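Local coordinates for protein integral membrane indolylacetylinositol arabinosyltransferase EmbC (Mycolicibacterium smegmatis, PDB 7BVE) that probably polymerises arabinose into the arabinan of the mycobacterial cell wall and is bound here by the anti-tuberculosis drug ethambutol, at residues A[54-58]-A[1047-1053]; A[601-605]-A[670-676]; A[394-399]-A[413-418]. All blocks are in the same frame, centred on the assembly; numbering follows the deposited sequence.

Interaction 1: residues A[54-58]-A[1047-1053]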
ATOM      1  N   GLN A  54     -40.355 -31.407  20.524  1.00 22.65           N
ATOM      2  CA  GLN A  54     -39.292 -30.892  21.375  1.00 22.65           C
ATOM      3  C   GLN A  54     -38.172 -30.407  20.476  1.00 22.65           C
ATOM      4  O   GLN A  54     -37.704 -31.160  19.622  1.00 22.65           O
ATOM      5  CB  GLN A  54     -38.791 -31.969  22.337  1.00 22.65           C
ATOM      6  CG  GLN A  54     -37.698 -31.523  23.299  1.00 22.65           C
ATOM      7  CD  GLN A  54     -38.179 -30.503  24.308  1.00 22.65           C
ATOM      8  OE1 GLN A  54     -39.295 -30.594  24.812  1.00 22.65           O
ATOM      9  NE2 GLN A  54     -37.331 -29.533  24.619  1.00 22.65           N
ATOM     10  N   SER A  55     -37.760 -29.162  20.655  1.00 15.85           N
ATOM     11  CA  SER A  55     -36.662 -28.623  19.876  1.00 15.85           C
ATOM     12  C   SER A  55     -35.345 -29.246  20.315  1.00 15.85           C
ATOM     13  O   SER A  55     -35.114 -29.484  21.501  1.00 15.85           O
ATOM     14  CB  SER A  55     -36.600 -27.114  20.041  1.00 15.85           C
ATOM     15  OG  SER A  55     -37.819 -26.527  19.644  1.00 15.85           O
ATOM     16  N   VAL A  56     -34.481 -29.524  19.344  1.00 15.07           N
ATOM     17  CA  VAL A  56     -33.157 -30.058  19.638  1.00 15.07           C
ATOM     18  C   VAL A  56     -32.131 -29.048  19.158  1.00 15.07           C
ATOM     19  O   VAL A  56     -32.490 -27.994  18.631  1.00 15.07           O
ATOM     20  CB  VAL A  56     -32.923 -31.434  18.997  1.00 15.07           C
ATOM     21  CG1 VAL A  56     -33.926 -32.431  19.510  1.00 15.07           C
ATOM     22  CG2 VAL A  56     -32.979 -31.338  17.500  1.00 15.07           C
ATOM     23  N   ASP A  57     -30.852 -29.351  19.340  1.00 15.75           N
ATOM     24  CA  ASP A  57     -29.799 -28.388  19.050  1.00 15.75           C
ATOM     25  C   ASP A  57     -28.603 -29.141  18.488  1.00 15.75           C
ATOM     26  O   ASP A  57     -27.870 -29.786  19.239  1.00 15.75           O
ATOM     27  CB  ASP A  57     -29.427 -27.619  20.311  1.00 15.75           C
ATOM     28  CG  ASP A  57     -28.731 -26.330  20.014  1.00 15.75           C
ATOM     29  OD1 ASP A  57     -28.501 -26.043  18.828  1.00 15.75           O
ATOM     30  OD2 ASP A  57     -28.435 -25.586  20.969  1.00 15.75           O
ATOM     31  N   ALA A  58     -28.400 -29.056  17.175  1.00 15.07           N
ATOM     32  CA  ALA A  58     -27.358 -29.813  16.481  1.00 15.07           C
ATOM     33  C   ALA A  58     -26.655 -28.921  15.471  1.00 15.07           C
ATOM     34  O   ALA A  58     -26.954 -28.960  14.276  1.00 15.07           O
ATOM     35  CB  ALA A  58     -27.958 -31.038  15.794  1.00 15.07           C
ATOM     36  N   TYR A1047     -33.726 -20.431  22.311  1.00 18.59           N
ATOM     37  CA  TYR A1047     -34.654 -21.385  22.900  1.00 18.59           C
ATOM     38  C   TYR A1047     -33.950 -22.118  24.036  1.00 18.59           C
ATOM     39  O   TYR A1047     -33.097 -22.981  23.773  1.00 18.59           O
ATOM     40  CB  TYR A1047     -35.185 -22.389  21.870  1.00 18.59           C
ATOM     41  CG  TYR A1047     -36.150 -21.855  20.832  1.00 18.59           C
ATOM     42  CD1 TYR A1047     -36.572 -20.534  20.827  1.00 18.59           C
ATOM     43  CD2 TYR A1047     -36.703 -22.702  19.902  1.00 18.59           C
ATOM     44  CE1 TYR A1047     -37.467 -20.074  19.876  1.00 18.59           C
ATOM     45  CE2 TYR A1047     -37.596 -22.256  18.966  1.00 18.59           C
ATOM     46  CZ  TYR A1047     -37.975 -20.952  18.953  1.00 18.59           C
ATOM     47  OH  TYR A1047     -38.871 -20.541  18.000  1.00 18.59           O
ATOM     48  N   PRO A1048     -34.266 -21.827  25.300  1.00 27.18           N
ATOM     49  CA  PRO A1048     -33.552 -22.477  26.405  1.00 27.18           C
ATOM     50  C   PRO A1048     -33.922 -23.933  26.618  1.00 27.18           C
ATOM     51  O   PRO A1048     -33.148 -24.661  27.251  1.00 27.18           O
ATOM     52  CB  PRO A1048     -33.946 -21.629  27.616  1.00 27.18           C
ATOM     53  CG  PRO A1048     -34.404 -20.325  27.040  1.00 27.18           C
ATOM     54  CD  PRO A1048     -35.069 -20.691  25.764  1.00 27.18           C
ATOM     55  N   ASP A1049     -35.070 -24.384  26.114  1.00 37.00           N
ATOM     56  CA  ASP A1049     -35.530 -25.760  26.270  1.00 37.00           C
ATOM     57  C   ASP A1049     -35.079 -26.674  25.136  1.00 37.00           C
ATOM     58  O   ASP A1049     -35.746 -27.675  24.849  1.00 37.00           O
ATOM     59  CB  ASP A1049     -37.052 -25.784  26.394  1.00 37.00           C
ATOM     60  CG  ASP A1049     -37.745 -25.069  25.243  1.00 37.00           C
ATOM     61  OD1 ASP A1049     -37.058 -24.416  24.429  1.00 37.00           O
ATOM     62  OD2 ASP A1049     -38.983 -25.168  25.143  1.00 37.00           O
ATOM     63  N   ALA A1050     -33.968 -26.358  24.484  1.00 26.78           N
ATOM     64  CA  ALA A1050     -33.466 -27.127  23.352  1.00 26.78           C
ATOM     65  C   ALA A1050     -32.325 -28.010  23.837  1.00 26.78           C
ATOM     66  O   ALA A1050     -31.211 -27.534  24.062  1.00 26.78           O
ATOM     67  CB  ALA A1050     -33.017 -26.196  22.235  1.00 26.78           C
ATOM     68  N   GLN A1051     -32.604 -29.299  23.989  1.00 27.18           N
ATOM     69  CA  GLN A1051     -31.589 -30.257  24.385  1.00 27.18           C
ATOM     70  C   GLN A1051     -30.636 -30.515  23.221  1.00 27.18           C
ATOM     71  O   GLN A1051     -30.937 -30.164  22.082  1.00 27.18           O
ATOM     72  CB  GLN A1051     -32.254 -31.558  24.826  1.00 27.18           C
ATOM     73  CG  GLN A1051     -33.175 -31.400  26.019  1.00 27.18           C
ATOM     74  CD  GLN A1051     -32.434 -30.999  27.274  1.00 27.18           C
ATOM     75  OE1 GLN A1051     -31.340 -31.489  27.544  1.00 27.18           O
ATOM     76  NE2 GLN A1051     -33.022 -30.093  28.043  1.00 27.18           N
ATOM     77  N   PRO A1052     -29.466 -31.094  23.474  1.00 22.51           N
ATOM     78  CA  PRO A1052     -28.651 -31.576  22.357  1.00 22.51           C
ATOM     79  C   PRO A1052     -29.298 -32.777  21.688  1.00 22.51           C
ATOM     80  O   PRO A1052     -30.120 -33.488  22.269  1.00 22.51           O
ATOM     81  CB  PRO A1052     -27.323 -31.951  23.018  1.00 22.51           C
ATOM     82  CG  PRO A1052     -27.274 -31.121  24.223  1.00 22.51           C
ATOM     83  CD  PRO A1052     -28.680 -31.044  24.716  1.00 22.51           C
ATOM     84  N   ALA A1053     -28.928 -32.985  20.432  1.00 22.50           N
ATOM     85  CA  ALA A1053     -29.483 -34.077  19.648  1.00 22.50           C
ATOM     86  C   ALA A1053     -28.672 -35.340  19.890  1.00 22.50           C
ATOM     87  O   ALA A1053     -27.583 -35.308  20.467  1.00 22.50           O
ATOM     88  CB  ALA A1053     -29.511 -33.703  18.172  1.00 22.50           C
TER
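The methyl group of A1053 lies against two apolar side chains of 54-58: its CB is 4.2 Å from V56 CB and 3.9 Å from A58 CB. L45 on strand 38-46 touches both A58 and A1053, so A1053, from the C-terminal domain, packs onto A58 and L45 of the concanavalin-like domain. The two backbones are close, with V56 CA 4.7 Å from A1050 CA and D57 CA 4.7 Å from P1052 CA. Two CA-H...O contacts fit this spacing: A1050 CA to S55 O at 3.4 Å with 153° at the hydrogen, and V56 CA to Q1051 O at 3.3 Å with 128°. Two short extended pieces thus run side by side in parallel and bring the N-terminal concanavalin-like domain against the C-terminal domain, joining segments whose nearest ends are 989 residues apart. Just beyond, strand 1056-1062 lies beside strand 38-46 at the margin of the antiparallel sheet of the N-terminal domain. Within its own domain, 54-58 is held by backbone hydrogen bonds between V56 and V186 and by a hydrogen bond between T188 N and S55 OG. Y1047 opens a type I turn to A1050, and its CB points toward 54-58, with CD2 of Y1047 4.0 Å from S55 OG; the same ring meets F187 with planes at about 90°.

Interaction 2: residues A[601-605]-A[670-676]; sequences SRRNR and RDVSPDR
R602 supplies the one hydrogen bond between 601-605 and 670-676, a weak one from NH1 to D671 O (3.2 Å, 148° at the hydrogen). Its p, t, m side chain (chi1 to chi3) extends from the first turn of helix 602-619, after S601 at the N-cap. R602 CA lies 6.3 Å from D671 CA. The chain is extended at R670 and D671, then turns back, with D675 N and R676 N hydrogen-bonded to V672 O at 2.8 and 3.0 Å. R676 NH2, weakly hydrogen-bonded to Q682, lies 3.1 Å from R602 NH2, a fellow donor. D675 OD2, 4.4 Å from R602 NH1, forms a long salt bridge (3.7 Å) to R676 NE. V672, chi1 p, packs between arginines: CG2 lies over one face of the R602 guanidinium, 3.4 Å from NH1, and CG1 meets R605 NH1 at 3.3 Å. This is surface packing of a helix start on the loop after helix 647-668. One weak bond, like charges and apolar cover imply packing more than ion pairing.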
ATOM      1  N   SER A 601      41.171  -1.401  -0.092  1.00 18.16           N
ATOM      2  CA  SER A 601      41.127   0.054  -0.073  1.00 18.16           C
ATOM      3  C   SER A 601      40.178   0.526   1.013  1.00 18.16           C
ATOM      4  O   SER A 601      39.056   0.026   1.116  1.00 18.16           O
ATOM      5  CB  SER A 601      40.668   0.605  -1.415  1.00 18.16           C
ATOM      6  OG  SER A 601      39.302   0.315  -1.602  1.00 18.16           O
ATOM      7  N   ARG A 602      40.616   1.510   1.798  1.00 26.59           N
ATOM      8  CA  ARG A 602      39.794   1.999   2.895  1.00 26.59           C
ATOM      9  C   ARG A 602      38.676   2.919   2.426  1.00 26.59           C
ATOM     10  O   ARG A 602      37.748   3.191   3.199  1.00 26.59           O
ATOM     11  CB  ARG A 602      40.683   2.689   3.920  1.00 26.59           C
ATOM     12  CG  ARG A 602      41.354   3.919   3.415  1.00 26.59           C
ATOM     13  CD  ARG A 602      42.377   4.424   4.406  1.00 26.59           C
ATOM     14  NE  ARG A 602      41.787   4.669   5.714  1.00 26.59           N
ATOM     15  CZ  ARG A 602      42.478   5.021   6.792  1.00 26.59           C
ATOM     16  NH1 ARG A 602      43.785   5.220   6.710  1.00 26.59           N
ATOM     17  NH2 ARG A 602      41.855   5.208   7.947  1.00 26.59           N
ATOM     18  N   ARG A 603      38.740   3.384   1.177  1.00 15.85           N
ATOM     19  CA  ARG A 603      37.618   4.065   0.539  1.00 15.85           C
ATOM     20  C   ARG A 603      36.396   3.155   0.487  1.00 15.85           C
ATOM     21  O   ARG A 603      35.288   3.550   0.873  1.00 15.85           O
ATOM     22  CB  ARG A 603      38.053   4.502  -0.864  1.00 15.85           C
ATOM     23  CG  ARG A 603      37.179   5.492  -1.625  1.00 15.85           C
ATOM     24  CD  ARG A 603      36.159   4.836  -2.534  1.00 15.85           C
ATOM     25  NE  ARG A 603      36.746   3.828  -3.409  1.00 15.85           N
ATOM     26  CZ  ARG A 603      37.353   4.080  -4.561  1.00 15.85           C
ATOM     27  NH1 ARG A 603      37.849   3.082  -5.274  1.00 15.85           N
ATOM     28  NH2 ARG A 603      37.466   5.321  -5.001  1.00 15.85           N
ATOM     29  N   ASN A 604      36.600   1.906   0.058  1.00 15.07           N
ATOM     30  CA  ASN A 604      35.502   0.954  -0.065  1.00 15.07           C
ATOM     31  C   ASN A 604      34.971   0.533   1.297  1.00 15.07           C
ATOM     32  O   ASN A 604      33.761   0.343   1.471  1.00 15.07           O
ATOM     33  CB  ASN A 604      35.969  -0.267  -0.846  1.00 15.07           C
ATOM     34  CG  ASN A 604      36.267   0.043  -2.286  1.00 15.07           C
ATOM     35  OD1 ASN A 604      35.557   0.803  -2.930  1.00 15.07           O
ATOM     36  ND2 ASN A 604      37.317  -0.560  -2.807  1.00 15.07           N
ATOM     37  N   ARG A 605      35.859   0.401   2.280  1.00 15.07           N
ATOM     38  CA  ARG A 605      35.430   0.022   3.618  1.00 15.07           C
ATOM     39  C   ARG A 605      34.629   1.134   4.285  1.00 15.07           C
ATOM     40  O   ARG A 605      33.652   0.863   4.995  1.00 15.07           O
ATOM     41  CB  ARG A 605      36.641  -0.359   4.460  1.00 15.07           C
ATOM     42  CG  ARG A 605      37.301  -1.643   4.016  1.00 15.07           C
ATOM     43  CD  ARG A 605      38.189  -2.171   5.098  1.00 15.07           C
ATOM     44  NE  ARG A 605      39.357  -1.341   5.336  1.00 15.07           N
ATOM     45  CZ  ARG A 605      40.541  -1.572   4.793  1.00 15.07           C
ATOM     46  NH1 ARG A 605      41.559  -0.778   5.057  1.00 15.07           N
ATOM     47  NH2 ARG A 605      40.713  -2.615   4.001  1.00 15.07           N
ATOM     48  N   ARG A 670      45.061   8.219  -0.185  1.00 57.60           N
ATOM     49  CA  ARG A 670      45.637   7.721   1.056  1.00 57.60           C
ATOM     50  C   ARG A 670      45.139   6.312   1.351  1.00 57.60           C
ATOM     51  O   ARG A 670      44.037   5.928   0.952  1.00 57.60           O
ATOM     52  CB  ARG A 670      45.302   8.646   2.230  1.00 57.60           C
ATOM     53  CG  ARG A 670      45.853  10.051   2.087  1.00 57.60           C
ATOM     54  CD  ARG A 670      47.369  10.034   2.100  1.00 57.60           C
ATOM     55  NE  ARG A 670      47.892   9.540   3.371  1.00 57.60           N
ATOM     56  CZ  ARG A 670      49.133   9.102   3.549  1.00 57.60           C
ATOM     57  NH1 ARG A 670      49.522   8.668   4.741  1.00 57.60           N
ATOM     58  NH2 ARG A 670      49.988   9.095   2.534  1.00 57.60           N
ATOM     59  N   ASP A 671      45.972   5.546   2.056  1.00 62.09           N
ATOM     60  CA  ASP A 671      45.660   4.190   2.498  1.00 62.09           C
ATOM     61  C   ASP A 671      46.012   4.046   3.977  1.00 62.09           C
ATOM     62  O   ASP A 671      46.294   5.026   4.672  1.00 62.09           O
ATOM     63  CB  ASP A 671      46.387   3.138   1.653  1.00 62.09           C
ATOM     64  CG  ASP A 671      45.784   2.982   0.275  1.00 62.09           C
ATOM     65  OD1 ASP A 671      44.560   3.190   0.129  1.00 62.09           O
ATOM     66  OD2 ASP A 671      46.533   2.647  -0.664  1.00 62.09           O
ATOM     67  N   VAL A 672      45.999   2.803   4.458  1.00 57.26           N
ATOM     68  CA  VAL A 672      46.033   2.527   5.892  1.00 57.26           C
ATOM     69  C   VAL A 672      47.191   1.617   6.299  1.00 57.26           C
ATOM     70  O   VAL A 672      47.591   1.641   7.476  1.00 57.26           O
ATOM     71  CB  VAL A 672      44.684   1.933   6.364  1.00 57.26           C
ATOM     72  CG1 VAL A 672      44.531   0.490   5.918  1.00 57.26           C
ATOM     73  CG2 VAL A 672      44.448   2.098   7.866  1.00 57.26           C
ATOM     74  N   SER A 673      47.782   0.870   5.364  1.00 69.40           N
ATOM     75  CA  SER A 673      48.664  -0.244   5.721  1.00 69.40           C
ATOM     76  C   SER A 673      50.001   0.139   6.363  1.00 69.40           C
ATOM     77  O   SER A 673      50.505  -0.657   7.169  1.00 69.40           O
ATOM     78  CB  SER A 673      48.844  -1.159   4.496  1.00 69.40           C
ATOM     79  OG  SER A 673      49.413  -0.518   3.370  1.00 69.40           O
ATOM     80  N   PRO A 674      50.628   1.287   6.092  1.00 74.71           N
ATOM     81  CA  PRO A 674      51.693   1.742   7.006  1.00 74.71           C
ATOM     82  C   PRO A 674      51.240   2.716   8.090  1.00 74.71           C
ATOM     83  O   PRO A 674      52.108   3.286   8.761  1.00 74.71           O
ATOM     84  CB  PRO A 674      52.671   2.437   6.048  1.00 74.71           C
ATOM     85  CG  PRO A 674      51.826   2.993   5.015  1.00 74.71           C
ATOM     86  CD  PRO A 674      50.731   2.008   4.800  1.00 74.71           C
ATOM     87  N   ASP A 675      49.937   2.914   8.282  1.00 80.45           N
ATOM     88  CA  ASP A 675      49.444   3.985   9.145  1.00 80.45           C
ATOM     89  C   ASP A 675      48.791   3.478  10.429  1.00 80.45           C
ATOM     90  O   ASP A 675      49.171   3.909  11.521  1.00 80.45           O
ATOM     91  CB  ASP A 675      48.460   4.864   8.364  1.00 80.45           C
ATOM     92  CG  ASP A 675      48.093   6.131   9.110  1.00 80.45           C
ATOM     93  OD1 ASP A 675      48.950   7.034   9.205  1.00 80.45           O
ATOM     94  OD2 ASP A 675      46.944   6.236   9.585  1.00 80.45           O
ATOM     95  N   ARG A 676      47.807   2.580  10.329  1.00 82.92           N
ATOM     96  CA  ARG A 676      47.057   2.112  11.494  1.00 82.92           C
ATOM     97  C   ARG A 676      47.226   0.607  11.646  1.00 82.92           C
ATOM     98  O   ARG A 676      46.451  -0.169  11.063  1.00 82.92           O
ATOM     99  CB  ARG A 676      45.577   2.481  11.370  1.00 82.92           C
ATOM    100  CG  ARG A 676      45.325   3.978  11.363  1.00 82.92           C
ATOM    101  CD  ARG A 676      43.853   4.316  11.216  1.00 82.92           C
ATOM    102  NE  ARG A 676      43.648   5.762  11.166  1.00 82.92           N
ATOM    103  CZ  ARG A 676      42.463   6.353  11.038  1.00 82.92           C
ATOM    104  NH1 ARG A 676      42.383   7.676  11.004  1.00 82.92           N
ATOM    105  NH2 ARG A 676      41.358   5.624  10.957  1.00 82.92           N
TER

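Interaction 3: residues A[394-399]-A[413-418]; sequences LTWCSV and VAIIIG
A414, I417 and T395 bury the most surface here, 66, 54 and 51 Å². They lie between helices 385-405 and 409-422, whose local segments run antiparallel at 170° with axes 8.6 Å apart. The register is set by T395 and A414, whose CA atoms are 4.7 Å apart. A414 CB points into the partner helix and meets S398 CB at 3.7 Å, V399 CG2 at 3.7 Å and T395 O at 3.8 Å; so small a side chain lets the backbones come close. One turn on, I417 (chi1 m, chi2 t) places CG2 3.8 Å from T395 OG1 and CD1 4.3 Å from L394 CB. Both hydroxyls serve their own helix: S398 OG (chi1 m) donates to L394 O at 2.9 Å, and T395 OG1 is hydrogen-bonded to G391 O. V413 has its side chain about 8 Å from the bound phosphopantetheine group, whose pocket includes R401 and T405. Sequential helices joined by a short link form an antiparallel helical hairpin within the GT-C-like membrane domain.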
ATOM      1  N   LEU A 394      20.000 -28.503   7.877  1.00 15.07           N
ATOM      2  CA  LEU A 394      20.375 -29.912   7.866  1.00 15.07           C
ATOM      3  C   LEU A 394      20.393 -30.491   6.458  1.00 15.07           C
ATOM      4  O   LEU A 394      21.192 -31.392   6.179  1.00 15.07           O
ATOM      5  CB  LEU A 394      19.444 -30.715   8.761  1.00 15.07           C
ATOM      6  CG  LEU A 394      19.571 -30.433  10.253  1.00 15.07           C
ATOM      7  CD1 LEU A 394      18.542 -31.227  11.015  1.00 15.07           C
ATOM      8  CD2 LEU A 394      20.960 -30.758  10.729  1.00 15.07           C
ATOM      9  N   THR A 395      19.568 -29.960   5.551  1.00 15.07           N
ATOM     10  CA  THR A 395      19.628 -30.374   4.153  1.00 15.07           C
ATOM     11  C   THR A 395      20.947 -29.966   3.514  1.00 15.07           C
ATOM     12  O   THR A 395      21.609 -30.783   2.862  1.00 15.07           O
ATOM     13  CB  THR A 395      18.456 -29.776   3.380  1.00 15.07           C
ATOM     14  OG1 THR A 395      17.229 -30.161   4.002  1.00 15.07           O
ATOM     15  CG2 THR A 395      18.444 -30.284   1.971  1.00 15.07           C
ATOM     16  N   TRP A 396      21.363 -28.708   3.718  1.00 15.07           N
ATOM     17  CA  TRP A 396      22.634 -28.254   3.154  1.00 15.07           C
ATOM     18  C   TRP A 396      23.821 -28.978   3.775  1.00 15.07           C
ATOM     19  O   TRP A 396      24.789 -29.289   3.080  1.00 15.07           O
ATOM     20  CB  TRP A 396      22.801 -26.751   3.347  1.00 15.07           C
ATOM     21  CG  TRP A 396      24.053 -26.212   2.710  1.00 15.07           C
ATOM     22  CD1 TRP A 396      24.284 -26.040   1.388  1.00 15.07           C
ATOM     23  CD2 TRP A 396      25.264 -25.838   3.372  1.00 15.07           C
ATOM     24  NE1 TRP A 396      25.538 -25.544   1.177  1.00 15.07           N
ATOM     25  CE2 TRP A 396      26.167 -25.418   2.382  1.00 15.07           C
ATOM     26  CE3 TRP A 396      25.670 -25.815   4.706  1.00 15.07           C
ATOM     27  CZ2 TRP A 396      27.442 -24.972   2.681  1.00 15.07           C
ATOM     28  CZ3 TRP A 396      26.940 -25.386   4.997  1.00 15.07           C
ATOM     29  CH2 TRP A 396      27.814 -24.970   3.992  1.00 15.07           C
ATOM     30  N   CYS A 397      23.750 -29.292   5.069  1.00 15.07           N
ATOM     31  CA  CYS A 397      24.866 -29.975   5.719  1.00 15.07           C
ATOM     32  C   CYS A 397      24.980 -31.425   5.271  1.00 15.07           C
ATOM     33  O   CYS A 397      26.092 -31.925   5.075  1.00 15.07           O
ATOM     34  CB  CYS A 397      24.726 -29.892   7.235  1.00 15.07           C
ATOM     35  SG  CYS A 397      24.951 -28.243   7.907  1.00 15.07           S
ATOM     36  N   SER A 398      23.847 -32.104   5.061  1.00 15.07           N
ATOM     37  CA  SER A 398      23.897 -33.478   4.570  1.00 15.07           C
ATOM     38  C   SER A 398      24.409 -33.541   3.138  1.00 15.07           C
ATOM     39  O   SER A 398      25.211 -34.422   2.801  1.00 15.07           O
ATOM     40  CB  SER A 398      22.517 -34.116   4.658  1.00 15.07           C
ATOM     41  OG  SER A 398      22.071 -34.189   5.993  1.00 15.07           O
ATOM     42  N   VAL A 399      23.959 -32.616   2.283  1.00 15.07           N
ATOM     43  CA  VAL A 399      24.450 -32.564   0.907  1.00 15.07           C
ATOM     44  C   VAL A 399      25.938 -32.248   0.877  1.00 15.07           C
ATOM     45  O   VAL A 399      26.703 -32.885   0.148  1.00 15.07           O
ATOM     46  CB  VAL A 399      23.639 -31.541   0.096  1.00 15.07           C
ATOM     47  CG1 VAL A 399      24.272 -31.287  -1.245  1.00 15.07           C
ATOM     48  CG2 VAL A 399      22.258 -32.046  -0.112  1.00 15.07           C
ATOM     49  N   VAL A 413      19.434 -38.952   2.745  1.00 15.07           N
ATOM     50  CA  VAL A 413      18.943 -38.391   4.003  1.00 15.07           C
ATOM     51  C   VAL A 413      18.532 -36.934   3.816  1.00 15.07           C
ATOM     52  O   VAL A 413      17.526 -36.481   4.375  1.00 15.07           O
ATOM     53  CB  VAL A 413      20.008 -38.569   5.101  1.00 15.07           C
ATOM     54  CG1 VAL A 413      19.661 -37.807   6.348  1.00 15.07           C
ATOM     55  CG2 VAL A 413      20.126 -40.025   5.456  1.00 15.07           C
ATOM     56  N   ALA A 414      19.266 -36.197   2.980  1.00 15.07           N
ATOM     57  CA  ALA A 414      18.893 -34.821   2.679  1.00 15.07           C
ATOM     58  C   ALA A 414      17.599 -34.744   1.888  1.00 15.07           C
ATOM     59  O   ALA A 414      16.817 -33.807   2.068  1.00 15.07           O
ATOM     60  CB  ALA A 414      20.014 -34.140   1.912  1.00 15.07           C
ATOM     61  N   ILE A 415      17.351 -35.719   1.009  1.00 15.07           N
ATOM     62  CA  ILE A 415      16.074 -35.775   0.293  1.00 15.07           C
ATOM     63  C   ILE A 415      14.919 -36.033   1.259  1.00 15.07           C
ATOM     64  O   ILE A 415      13.857 -35.404   1.157  1.00 15.07           O
ATOM     65  CB  ILE A 415      16.134 -36.831  -0.829  1.00 15.07           C
ATOM     66  CG1 ILE A 415      17.089 -36.385  -1.926  1.00 15.07           C
ATOM     67  CG2 ILE A 415      14.783 -37.077  -1.446  1.00 15.07           C
ATOM     68  CD1 ILE A 415      17.354 -37.446  -2.938  1.00 15.07           C
ATOM     69  N   ILE A 416      15.128 -36.925   2.234  1.00 15.07           N
ATOM     70  CA  ILE A 416      14.099 -37.200   3.244  1.00 15.07           C
ATOM     71  C   ILE A 416      13.808 -35.961   4.091  1.00 15.07           C
ATOM     72  O   ILE A 416      12.646 -35.601   4.306  1.00 15.07           O
ATOM     73  CB  ILE A 416      14.511 -38.396   4.121  1.00 15.07           C
ATOM     74  CG1 ILE A 416      14.500 -39.679   3.305  1.00 15.07           C
ATOM     75  CG2 ILE A 416      13.604 -38.543   5.319  1.00 15.07           C
ATOM     76  CD1 ILE A 416      15.075 -40.849   4.038  1.00 15.07           C
ATOM     77  N   ILE A 417      14.855 -35.267   4.542  1.00 15.07           N
ATOM     78  CA  ILE A 417      14.673 -34.083   5.387  1.00 15.07           C
ATOM     79  C   ILE A 417      14.040 -32.937   4.598  1.00 15.07           C
ATOM     80  O   ILE A 417      13.175 -32.217   5.114  1.00 15.07           O
ATOM     81  CB  ILE A 417      16.018 -33.673   6.018  1.00 15.07           C
ATOM     82  CG1 ILE A 417      16.505 -34.751   6.973  1.00 15.07           C
ATOM     83  CG2 ILE A 417      15.909 -32.384   6.790  1.00 15.07           C
ATOM     84  CD1 ILE A 417      17.905 -34.529   7.452  1.00 15.07           C
ATOM     85  N   GLY A 418      14.418 -32.776   3.329  1.00 15.07           N
ATOM     86  CA  GLY A 418      13.838 -31.713   2.524  1.00 15.07           C
ATOM     87  C   GLY A 418      12.380 -31.951   2.188  1.00 15.07           C
ATOM     88  O   GLY A 418      11.570 -31.021   2.212  1.00 15.07           O
TER

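Interactions 2 and 3 belong to the helical membrane part, whereas interaction 1 lies across the chain's centre from both and joins N- and C-terminal domains. Along the chain, 54-58 with 1047-1053 encloses the other two, which follow one another in series; no elements are shared, and the nearest atoms of interactions 2 and 3 are still about 25 Å apart. Interactions 1 and 3 are partly buried, interaction 3 having no exposed residue among its eight touching ones; interaction 2 is a surface contact, although R602 is buried. Chemistry follows place, from close helix packing in interaction 3, through backbone proximity in interaction 1, to arginine crowding in interaction 2.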